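Local coordinates for phage integrase/site-specific recombinase (Haloarcula marismortui, PDB 3NRW), which probably binds DNA as the N-terminal, core-binding part of a phage-type site-specific integrase that takes part in DNA recombination and integration, at residues 88-91 and 92-95; 5-9 and 10-14; 41-45 and 46-50; 52-56 and 57-61. All coordinates share one frame; numbering follows the deposited sequence.

From the N terminus, contact 2 (5-9 with 10-14) starts helix 9-20, contact 3 (41-45 with 46-50) ends helix 26-45, contact 4 (52-56 with 57-61) starts helix 56-67, and contact 1 (88-91 with 92-95) ends helix 73-92. Each is a local contact within one continuous stretch, at a helix end, so the four follow in series and none encloses or crosses another. They nevertheless meet in space. P9 of contact 2 packs on A43 and I48 of contact 3, R46 of contact 3 forms a salt bridge with E61 of contact 4, and R52 of contact 4 reaches P5 and D94, bringing contacts 2 and 1 together in the all-helical core-binding domain.

Contact 1 of 4, residues 88-91 and 92-95; sequences EYLA and RIDV
L90 and V95 meet where a Schellman motif ends helix 73-92. V95 N donates to L90 O at 2.8 Å, six residues closing on themselves, and D94 N donates to A91 O at 3.1 Å. The second bond is bent at the acceptor: the donor stands above the carbonyl plane, with a C=O...N angle of 110°. D94, with positive phi, is the C-prime residue that lets the chain turn back. The reversal presses the V95 side chain onto that of L90, CB to CB 3.9 Å apart, and this is the buried, close-packed side, continued by A12 of helix 9-20 against L90 and by L7 against V95.

The other side is looser. E88 leads away from the turn, and the side chain of exposed D94 leaves the backbone away from the helix. Between these extremes lies Y89, whose ring is also stacked with H19. A chi1 of 167° swings the ring of Y89 alongside the chain that follows, where R92 and I93 reach it. The arginine R92 bends at chi3 to bring NH2 to the ring edge, in the ring plane and 3.6 Å from Y89 CD1, with the guanidinium turned 60° from the ring. I93 instead comes over a face in a CH-pi contact: its CD1 methyl sits 4.1 Å from the centroid of the Y89 ring, nearest to CZ.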
loop_
_atom_site.group_PDB
_atom_site.type_symbol
_atom_site.label_atom_id
_atom_site.label_comp_id
_atom_site.label_asym_id
_atom_site.label_seq_id
_atom_site.Cartn_x
_atom_site.Cartn_y
_atom_site.Cartn_z
ATOM N N GLU A 88 -7.188 -3.294 -1.338
ATOM C CA GLU A 88 -8.360 -4.084 -1.726
ATOM C C GLU A 88 -8.181 -5.502 -1.194
ATOM O O GLU A 88 -9.126 -6.110 -0.696
ATOM C CB GLU A 88 -8.522 -4.116 -3.251
ATOM C CG GLU A 88 -8.715 -2.737 -3.860
ATOM C CD GLU A 88 -9.093 -2.777 -5.331
ATOM O OE1 GLU A 88 -8.572 -3.645 -6.062
ATOM O OE2 GLU A 88 -9.895 -1.922 -5.759
ATOM N N TYR A 89 -6.962 -6.023 -1.304
ATOM C CA TYR A 89 -6.657 -7.360 -0.810
ATOM C C TYR A 89 -6.869 -7.399 0.698
ATOM O O TYR A 89 -7.529 -8.298 1.220
ATOM C CB TYR A 89 -5.206 -7.741 -1.136
ATOM C CG TYR A 89 -4.702 -8.963 -0.402
ATOM C CD1 TYR A 89 -5.321 -10.204 -0.563
ATOM C CD2 TYR A 89 -3.608 -8.881 0.463
ATOM C CE1 TYR A 89 -4.865 -11.329 0.117
ATOM C CE2 TYR A 89 -3.147 -10.000 1.148
ATOM C CZ TYR A 89 -3.781 -11.224 0.971
ATOM O OH TYR A 89 -3.341 -12.341 1.648
ATOM N N LEU A 90 -6.305 -6.419 1.398
ATOM C CA LEU A 90 -6.439 -6.365 2.848
ATOM C C LEU A 90 -7.888 -6.200 3.294
ATOM O O LEU A 90 -8.281 -6.727 4.333
ATOM C CB LEU A 90 -5.584 -5.233 3.424
ATOM C CG LEU A 90 -4.069 -5.366 3.238
ATOM C CD1 LEU A 90 -3.397 -4.168 3.883
ATOM C CD2 LEU A 90 -3.556 -6.670 3.861
ATOM N N ALA A 91 -8.684 -5.469 2.520
ATOM C CA ALA A 91 -10.085 -5.288 2.878
ATOM C C ALA A 91 -10.811 -6.628 2.747
ATOM O O ALA A 91 -11.642 -6.978 3.586
ATOM C CB ALA A 91 -10.736 -4.237 1.985
ATOM N N ARG A 92 -10.484 -7.386 1.702
ATOM C CA ARG A 92 -11.110 -8.686 1.490
ATOM C C ARG A 92 -10.812 -9.634 2.645
ATOM O O ARG A 92 -11.677 -10.416 3.051
ATOM C CB ARG A 92 -10.633 -9.317 0.176
ATOM C CG ARG A 92 -11.208 -10.713 -0.081
ATOM C CD ARG A 92 -11.052 -11.139 -1.539
ATOM N NE ARG A 92 -9.666 -11.384 -1.933
ATOM C CZ ARG A 92 -8.943 -12.431 -1.544
ATOM N NH1 ARG A 92 -9.464 -13.343 -0.736
ATOM N NH2 ARG A 92 -7.700 -12.578 -1.984
ATOM N N ILE A 93 -9.592 -9.569 3.175
ATOM C CA ILE A 93 -9.226 -10.445 4.278
ATOM C C ILE A 93 -9.439 -9.828 5.652
ATOM O O ILE A 93 -8.851 -10.268 6.637
ATOM C CB ILE A 93 -7.772 -10.952 4.163
ATOM C CG1 ILE A 93 -6.792 -9.781 4.151
ATOM C CG2 ILE A 93 -7.622 -11.787 2.899
ATOM C CD1 ILE A 93 -5.348 -10.236 4.229
ATOM N N ASP A 94 -10.278 -8.799 5.706
ATOM C CA ASP A 94 -10.643 -8.162 6.963
ATOM C C ASP A 94 -9.521 -7.486 7.757
ATOM O O ASP A 94 -9.638 -7.317 8.972
ATOM C CB ASP A 94 -11.348 -9.209 7.847
ATOM C CG ASP A 94 -12.408 -9.998 7.087
ATOM O OD1 ASP A 94 -13.309 -9.360 6.497
ATOM O OD2 ASP A 94 -12.341 -11.252 7.081
ATOM N N VAL A 95 -8.448 -7.087 7.078
ATOM C CA VAL A 95 -7.318 -6.436 7.741
ATOM C C VAL A 95 -7.509 -4.923 7.859
ATOM O O VAL A 95 -6.938 -4.282 8.744
ATOM C CB VAL A 95 -6.003 -6.755 6.999
ATOM C CG1 VAL A 95 -4.846 -5.955 7.584
ATOM C CG2 VAL A 95 -5.714 -8.242 7.116
#

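Contact 2 of 4, residues 5-9 and 10-14; sequences PSLSP and REARD
The backbone is extended through S8 and turns helical at P9, the first residue of helix 9-20, and the usual helical bonds begin at once, A12 N to S8 O at 2.8 Å and R13 N to P9 O. Two further bonds join the side chains of S8 and E11 to each other's backbone. The hydroxyl of S8, held between its own N and carbonyl carbon by a chi1 of 65°, lies beside the turn and accepts from E11 N at 3.1 Å with an N-H...O angle of 163°. In return the E11 side chain runs extended back toward S8, and OE1 takes the N-H of S8 on the anti lone pair at 3.0 Å, almost straight at 173°. A water donates to E11 OE1 at 2.8 Å and, weakly, to S6 O, so this carboxylate oxygen is gripped from the protein and from solvent. The carboxylate lies near the helix's N-terminal end, whose dipole would tend to stabilise its negative charge.

L7 crosses E11, its CD2 3.9 Å from E11 OE1, while L7 CB rests 4.2 Å from the CB of buried A12. Outside the turn, L7 pairs with M51 through backbone hydrogen bonding, A12 packs on the M51 side chain, and P9 packs on A43 of helix 26-45. Reciprocal bonding between the N-cap serine and the glutamate three residues on is the capping box, here opening the first helix of the core-binding domain.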
loop_
_atom_site.group_PDB
_atom_site.type_symbol
_atom_site.label_atom_id
_atom_site.label_comp_id
_atom_site.label_asym_id
_atom_site.label_seq_id
_atom_site.Cartn_x
_atom_site.Cartn_y
_atom_site.Cartn_z
ATOM N N PRO A 5 -8.754 -9.470 12.714
ATOM C CA PRO A 5 -7.321 -9.604 12.428
ATOM C C PRO A 5 -6.600 -8.260 12.320
ATOM O O PRO A 5 -7.206 -7.243 11.985
ATOM C CB PRO A 5 -7.303 -10.389 11.119
ATOM C CG PRO A 5 -8.533 -9.910 10.434
ATOM C CD PRO A 5 -9.563 -9.875 11.549
ATOM N N SER A 6 -5.304 -8.268 12.609
ATOM C CA SER A 6 -4.496 -7.057 12.557
ATOM C C SER A 6 -3.104 -7.369 12.018
ATOM O O SER A 6 -2.475 -8.346 12.428
ATOM C CB SER A 6 -4.387 -6.452 13.960
ATOM O OG SER A 6 -3.650 -5.242 13.948
ATOM N N LEU A 7 -2.635 -6.542 11.087
ATOM C CA LEU A 7 -1.314 -6.721 10.503
ATOM C C LEU A 7 -0.571 -5.400 10.415
ATOM O O LEU A 7 -1.153 -4.361 10.090
ATOM C CB LEU A 7 -1.410 -7.320 9.096
ATOM C CG LEU A 7 -2.011 -8.718 8.943
ATOM C CD1 LEU A 7 -2.042 -9.093 7.467
ATOM C CD2 LEU A 7 -1.188 -9.725 9.731
ATOM N N SER A 8 0.722 -5.457 10.705
ATOM C CA SER A 8 1.576 -4.283 10.636
ATOM C C SER A 8 1.842 -4.038 9.164
ATOM O O SER A 8 1.582 -4.906 8.327
ATOM C CB SER A 8 2.905 -4.556 11.336
ATOM O OG SER A 8 3.639 -5.560 10.648
ATOM N N PRO A 9 2.352 -2.847 8.824
ATOM C CA PRO A 9 2.636 -2.566 7.418
ATOM C C PRO A 9 3.545 -3.645 6.811
ATOM O O PRO A 9 3.237 -4.195 5.749
ATOM C CB PRO A 9 3.295 -1.192 7.478
ATOM C CG PRO A 9 2.512 -0.522 8.588
ATOM C CD PRO A 9 2.458 -1.622 9.641
ATOM N N ARG A 10 4.643 -3.971 7.490
ATOM C CA ARG A 10 5.566 -4.978 6.971
ATOM C C ARG A 10 4.888 -6.339 6.791
ATOM O O ARG A 10 5.043 -6.977 5.749
ATOM C CB ARG A 10 6.790 -5.114 7.887
ATOM C CG ARG A 10 6.481 -5.552 9.302
ATOM C CD ARG A 10 7.741 -5.580 10.150
ATOM N NE ARG A 10 8.821 -6.324 9.506
ATOM C CZ ARG A 10 10.022 -6.499 10.047
ATOM N NH1 ARG A 10 10.291 -5.984 11.240
ATOM N NH2 ARG A 10 10.957 -7.182 9.398
ATOM N N GLU A 11 4.126 -6.776 7.789
ATOM C CA GLU A 11 3.441 -8.065 7.692
ATOM C C GLU A 11 2.455 -8.071 6.527
ATOM O O GLU A 11 2.389 -9.036 5.758
ATOM C CB GLU A 11 2.684 -8.380 8.982
ATOM C CG GLU A 11 3.553 -8.483 10.214
ATOM C CD GLU A 11 2.738 -8.787 11.447
ATOM O OE1 GLU A 11 1.747 -8.062 11.704
ATOM O OE2 GLU A 11 3.090 -9.747 12.165
ATOM N N ALA A 12 1.683 -6.993 6.407
ATOM C CA ALA A 12 0.695 -6.863 5.337
ATOM C C ALA A 12 1.364 -6.831 3.967
ATOM O O ALA A 12 0.827 -7.364 2.992
ATOM C CB ALA A 12 -0.136 -5.595 5.540
ATOM N N ARG A 13 2.528 -6.194 3.899
ATOM C CA ARG A 13 3.280 -6.101 2.650
ATOM C C ARG A 13 3.756 -7.506 2.262
ATOM O O ARG A 13 3.533 -7.944 1.131
ATOM C CB ARG A 13 4.468 -5.138 2.827
ATOM C CG ARG A 13 5.325 -4.870 1.580
ATOM C CD ARG A 13 6.424 -5.918 1.413
ATOM N NE ARG A 13 7.084 -6.236 2.678
ATOM C CZ ARG A 13 7.941 -5.440 3.312
ATOM N NH1 ARG A 13 8.267 -4.256 2.804
ATOM N NH2 ARG A 13 8.465 -5.830 4.466
ATOM N N ASP A 14 4.386 -8.218 3.197
ATOM C CA ASP A 14 4.870 -9.575 2.916
ATOM C C ASP A 14 3.719 -10.500 2.518
ATOM O O ASP A 14 3.855 -11.321 1.609
ATOM C CB ASP A 14 5.571 -10.207 4.133
ATOM C CG ASP A 14 6.842 -9.476 4.557
ATOM O OD1 ASP A 14 7.454 -8.766 3.731
ATOM O OD2 ASP A 14 7.238 -9.638 5.731
HETATM O O HOH W 1 0.411 -7.454 14.078
#

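Contact 3 of 4, residues 41-45 and 46-50; sequences EWAEE and RDITA
The C-terminal end of helix 26-45 is closed here by the turn that leads into the loop before helix 56-67, where W42 and A43 meet R46 and I48. The indole of W42 is covered on one face by the arginine's aliphatic part. R46 CG sits over the five-membered ring, 4.0 Å from its centroid and 15° off the normal, a CH-pi contact. Bends at chi2 and chi3 then carry the guanidinium along the indole, so that the W42 atom CZ2 lies over the guanidinium centre, 4.0 Å from R46 CZ, with the two planes 41° apart. The charged end has its main partner beyond the turn, in a salt bridge from R46 NH2 to E61 of helix 56-67.

The backbone makes a Schellman motif: I48 N donates to A43 O at 2.9 Å and D47 N to E44 O at 3.1 Å, with D47 as the C-prime residue of positive phi. This reversal sets I48 against the inner side of the helix, its CB 4.0 Å from A43 CB and its CD1 3.7 Å from W42 CZ3, meeting the indole obliquely. On the solvent side D47 points away from the helix, and a water donates to both E44 O and D47 OD1, the latter at 2.9 Å.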
loop_
_atom_site.group_PDB
_atom_site.type_symbol
_atom_site.label_atom_id
_atom_site.label_comp_id
_atom_site.label_asym_id
_atom_site.label_seq_id
_atom_site.Cartn_x
_atom_site.Cartn_y
_atom_site.Cartn_z
ATOM N N GLU A 41 8.121 1.984 4.927
ATOM C CA GLU A 41 9.052 2.824 5.678
ATOM C C GLU A 41 8.355 4.086 6.178
ATOM O O GLU A 41 8.550 4.496 7.322
ATOM C CB GLU A 41 10.270 3.186 4.818
ATOM C CG GLU A 41 9.943 3.630 3.407
ATOM C CD GLU A 41 11.176 4.040 2.624
ATOM O OE1 GLU A 41 11.904 4.939 3.097
ATOM O OE2 GLU A 41 11.413 3.473 1.533
ATOM N N TRP A 42 7.534 4.695 5.323
ATOM C CA TRP A 42 6.794 5.895 5.695
ATOM C C TRP A 42 5.840 5.599 6.851
ATOM O O TRP A 42 5.810 6.325 7.848
ATOM C CB TRP A 42 6.001 6.417 4.491
ATOM C CG TRP A 42 5.102 7.595 4.795
ATOM C CD1 TRP A 42 5.440 8.920 4.775
ATOM C CD2 TRP A 42 3.717 7.541 5.147
ATOM N NE1 TRP A 42 4.348 9.696 5.090
ATOM C CE2 TRP A 42 3.275 8.873 5.322
ATOM C CE3 TRP A 42 2.800 6.496 5.330
ATOM C CZ2 TRP A 42 1.960 9.187 5.672
ATOM C CZ3 TRP A 42 1.485 6.809 5.681
ATOM C CH2 TRP A 42 1.082 8.145 5.846
ATOM N N ALA A 43 5.058 4.533 6.720
ATOM C CA ALA A 43 4.102 4.174 7.765
ATOM C C ALA A 43 4.808 3.866 9.085
ATOM O O ALA A 43 4.374 4.330 10.141
ATOM C CB ALA A 43 3.259 2.972 7.330
ATOM N N GLU A 44 5.893 3.098 9.030
ATOM C CA GLU A 44 6.617 2.755 10.249
ATOM C C GLU A 44 7.170 4.013 10.918
ATOM O O GLU A 44 7.110 4.147 12.141
ATOM C CB GLU A 44 7.761 1.780 9.953
ATOM C CG GLU A 44 7.295 0.411 9.443
ATOM C CD GLU A 44 8.430 -0.574 9.277
ATOM O OE1 GLU A 44 9.601 -0.140 9.295
ATOM O OE2 GLU A 44 8.155 -1.786 9.117
ATOM N N GLU A 45 7.699 4.937 10.124
ATOM C CA GLU A 45 8.244 6.169 10.689
ATOM C C GLU A 45 7.169 7.063 11.290
ATOM O O GLU A 45 7.448 7.857 12.192
ATOM C CB GLU A 45 9.039 6.927 9.628
ATOM C CG GLU A 45 10.409 6.325 9.402
ATOM C CD GLU A 45 11.298 6.444 10.630
ATOM O OE1 GLU A 45 12.314 5.728 10.704
ATOM O OE2 GLU A 45 10.985 7.259 11.519
ATOM N N ARG A 46 5.940 6.917 10.797
ATOM C CA ARG A 46 4.804 7.694 11.274
ATOM C C ARG A 46 4.062 6.945 12.377
ATOM O O ARG A 46 2.932 7.292 12.718
ATOM C CB ARG A 46 3.836 7.984 10.124
ATOM C CG ARG A 46 4.414 8.823 8.997
ATOM C CD ARG A 46 4.920 10.159 9.510
ATOM N NE ARG A 46 4.441 11.273 8.695
ATOM C CZ ARG A 46 3.170 11.658 8.632
ATOM N NH1 ARG A 46 2.246 11.021 9.337
ATOM N NH2 ARG A 46 2.819 12.683 7.865
ATOM N N ASP A 47 4.699 5.908 12.914
ATOM C CA ASP A 47 4.142 5.095 13.992
ATOM C C ASP A 47 2.814 4.401 13.682
ATOM O O ASP A 47 1.962 4.257 14.559
ATOM C CB ASP A 47 3.985 5.930 15.270
ATOM C CG ASP A 47 5.279 6.603 15.696
ATOM O OD1 ASP A 47 6.333 5.930 15.713
ATOM O OD2 ASP A 47 5.240 7.809 16.023
ATOM N N ILE A 48 2.624 3.981 12.436
ATOM C CA ILE A 48 1.411 3.256 12.059
ATOM C C ILE A 48 1.732 1.777 12.284
ATOM O O ILE A 48 2.408 1.156 11.467
ATOM C CB ILE A 48 1.064 3.503 10.578
ATOM C CG1 ILE A 48 0.659 4.974 10.398
ATOM C CG2 ILE A 48 -0.055 2.555 10.118
ATOM C CD1 ILE A 48 0.496 5.415 8.957
ATOM N N THR A 49 1.241 1.215 13.387
ATOM C CA THR A 49 1.530 -0.177 13.736
ATOM C C THR A 49 0.562 -1.229 13.218
ATOM O O THR A 49 0.857 -2.420 13.283
ATOM C CB THR A 49 1.635 -0.349 15.264
ATOM O OG1 THR A 49 0.393 0.031 15.866
ATOM C CG2 THR A 49 2.754 0.525 15.821
ATOM N N ALA A 50 -0.594 -0.798 12.721
ATOM C CA ALA A 50 -1.595 -1.717 12.190
ATOM C C ALA A 50 -2.220 -1.051 10.976
ATOM O O ALA A 50 -2.550 0.133 11.015
ATOM C CB ALA A 50 -2.666 -2.010 13.245
HETATM O O HOH W 2 8.531 4.511 14.516
#

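Contact 4 of 4, residues 52-56 and 57-61; sequences RELTG and WKLDE
A chi1 of 62° sets T55 OG1 between the residue's own N and carbonyl carbon, facing the backbone N-H of K58, while K58 leaves its backbone with CG anti to the carbonyl carbon (chi1 -61°) and runs extended back past T55 until it bends at chi4. The hydroxyl accepts from K58 N at 3.2 Å, nearly straight at 171°. K58 CG then passes 3.4 Å from T55 OG1, and farther along the aliphatic chain K58 CE comes within 3.2 Å of E53 O. The K58 chain also lies across L54, with L54 CD2 4.1 Å from K58 CB.

T55 is thus the N-cap of helix 56-67, its side chain standing in for the carbonyl that a preceding turn would have offered. The first backbone bonds of the helix follow directly: L59 N donates to T55 O at 2.9 Å, and D60 N donates to G56 O at 2.9 Å.

The inner side of this start is apolar. L54 and L59 approach loosely, and both pack on L100, with L54 reaching F39 of helix 26-45 as well. On the outer side W57 leads away from the cap, and within the helix E61 CG lies over one face of the W57 indole, 3.7 Å above the plane and offset toward the rim.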
loop_
_atom_site.group_PDB
_atom_site.type_symbol
_atom_site.label_atom_id
_atom_site.label_comp_id
_atom_site.label_asym_id
_atom_site.label_seq_id
_atom_site.Cartn_x
_atom_site.Cartn_y
_atom_site.Cartn_z
ATOM N N ARG A 52 -5.121 -1.257 9.831
ATOM C CA ARG A 52 -6.481 -0.792 10.076
ATOM C C ARG A 52 -6.501 0.668 10.545
ATOM O O ARG A 52 -7.529 1.343 10.454
ATOM C CB ARG A 52 -7.165 -1.685 11.117
ATOM C CG ARG A 52 -8.668 -1.480 11.220
ATOM C CD ARG A 52 -9.254 -2.340 12.324
ATOM N NE ARG A 52 -9.021 -3.768 12.107
ATOM C CZ ARG A 52 -9.609 -4.494 11.160
ATOM N NH1 ARG A 52 -10.472 -3.937 10.324
ATOM N NH2 ARG A 52 -9.350 -5.790 11.064
ATOM N N GLU A 53 -5.363 1.150 11.035
ATOM C CA GLU A 53 -5.240 2.525 11.518
ATOM C C GLU A 53 -5.287 3.548 10.388
ATOM O O GLU A 53 -5.504 4.735 10.627
ATOM C CB GLU A 53 -3.936 2.693 12.306
ATOM C CG GLU A 53 -3.896 1.888 13.600
ATOM C CD GLU A 53 -2.554 1.961 14.309
ATOM O OE1 GLU A 53 -2.448 1.437 15.439
ATOM O OE2 GLU A 53 -1.602 2.533 13.736
ATOM N N LEU A 54 -5.080 3.091 9.158
ATOM C CA LEU A 54 -5.110 3.985 8.007
ATOM C C LEU A 54 -6.472 4.646 7.817
ATOM O O LEU A 54 -7.507 4.065 8.144
ATOM C CB LEU A 54 -4.737 3.221 6.739
ATOM C CG LEU A 54 -3.270 2.809 6.648
ATOM C CD1 LEU A 54 -3.066 1.975 5.398
ATOM C CD2 LEU A 54 -2.380 4.053 6.620
ATOM N N THR A 55 -6.447 5.866 7.284
ATOM C CA THR A 55 -7.649 6.660 7.023
ATOM C C THR A 55 -7.439 7.456 5.742
ATOM O O THR A 55 -6.338 7.479 5.193
ATOM C CB THR A 55 -7.905 7.694 8.135
ATOM O OG1 THR A 55 -6.802 8.607 8.190
ATOM C CG2 THR A 55 -8.067 7.015 9.482
ATOM N N GLY A 56 -8.493 8.121 5.276
ATOM C CA GLY A 56 -8.369 8.934 4.079
ATOM C C GLY A 56 -7.306 10.004 4.282
ATOM O O GLY A 56 -6.548 10.332 3.361
ATOM N N TRP A 57 -7.244 10.557 5.491
ATOM C CA TRP A 57 -6.258 11.584 5.798
ATOM C C TRP A 57 -4.837 11.043 5.677
ATOM O O TRP A 57 -3.991 11.649 5.024
ATOM C CB TRP A 57 -6.483 12.156 7.207
ATOM C CG TRP A 57 -5.342 13.021 7.701
ATOM C CD1 TRP A 57 -4.355 12.657 8.575
ATOM C CD2 TRP A 57 -5.067 14.383 7.341
ATOM N NE1 TRP A 57 -3.489 13.702 8.782
ATOM C CE2 TRP A 57 -3.903 14.774 8.035
ATOM C CE3 TRP A 57 -5.695 15.308 6.495
ATOM C CZ2 TRP A 57 -3.349 16.055 7.912
ATOM C CZ3 TRP A 57 -5.144 16.584 6.375
ATOM C CH2 TRP A 57 -3.983 16.942 7.080
ATOM N N LYS A 58 -4.576 9.901 6.305
ATOM C CA LYS A 58 -3.243 9.317 6.254
ATOM C C LYS A 58 -2.859 8.945 4.826
ATOM O O LYS A 58 -1.707 9.130 4.418
ATOM C CB LYS A 58 -3.164 8.088 7.167
ATOM C CG LYS A 58 -3.440 8.410 8.631
ATOM C CD LYS A 58 -3.362 7.166 9.501
ATOM C CE LYS A 58 -3.796 7.469 10.926
ATOM N NZ LYS A 58 -2.950 8.532 11.532
ATOM N N LEU A 59 -3.816 8.433 4.059
ATOM C CA LEU A 59 -3.536 8.064 2.670
ATOM C C LEU A 59 -3.183 9.305 1.852
ATOM O O LEU A 59 -2.288 9.261 0.996
ATOM C CB LEU A 59 -4.740 7.353 2.044
ATOM C CG LEU A 59 -5.030 5.944 2.577
ATOM C CD1 LEU A 59 -6.296 5.406 1.933
ATOM C CD2 LEU A 59 -3.850 5.029 2.289
ATOM N N ASP A 60 -3.879 10.411 2.114
ATOM C CA ASP A 60 -3.610 11.658 1.400
ATOM C C ASP A 60 -2.230 12.185 1.792
ATOM O O ASP A 60 -1.522 12.758 0.970
ATOM C CB ASP A 60 -4.672 12.712 1.727
ATOM C CG ASP A 60 -4.445 14.023 0.980
ATOM O OD1 ASP A 60 -4.766 14.094 -0.227
ATOM O OD2 ASP A 60 -3.926 14.979 1.599
ATOM N N GLU A 61 -1.861 12.003 3.058
ATOM C CA GLU A 61 -0.559 12.443 3.531
ATOM C C GLU A 61 0.502 11.671 2.768
ATOM O O GLU A 61 1.500 12.240 2.322
ATOM C CB GLU A 61 -0.408 12.175 5.029
ATOM C CG GLU A 61 -1.175 13.148 5.911
ATOM C CD GLU A 61 -0.428 14.449 6.135
ATOM O OE1 GLU A 61 0.449 14.483 7.026
ATOM O OE2 GLU A 61 -0.702 15.433 5.415
#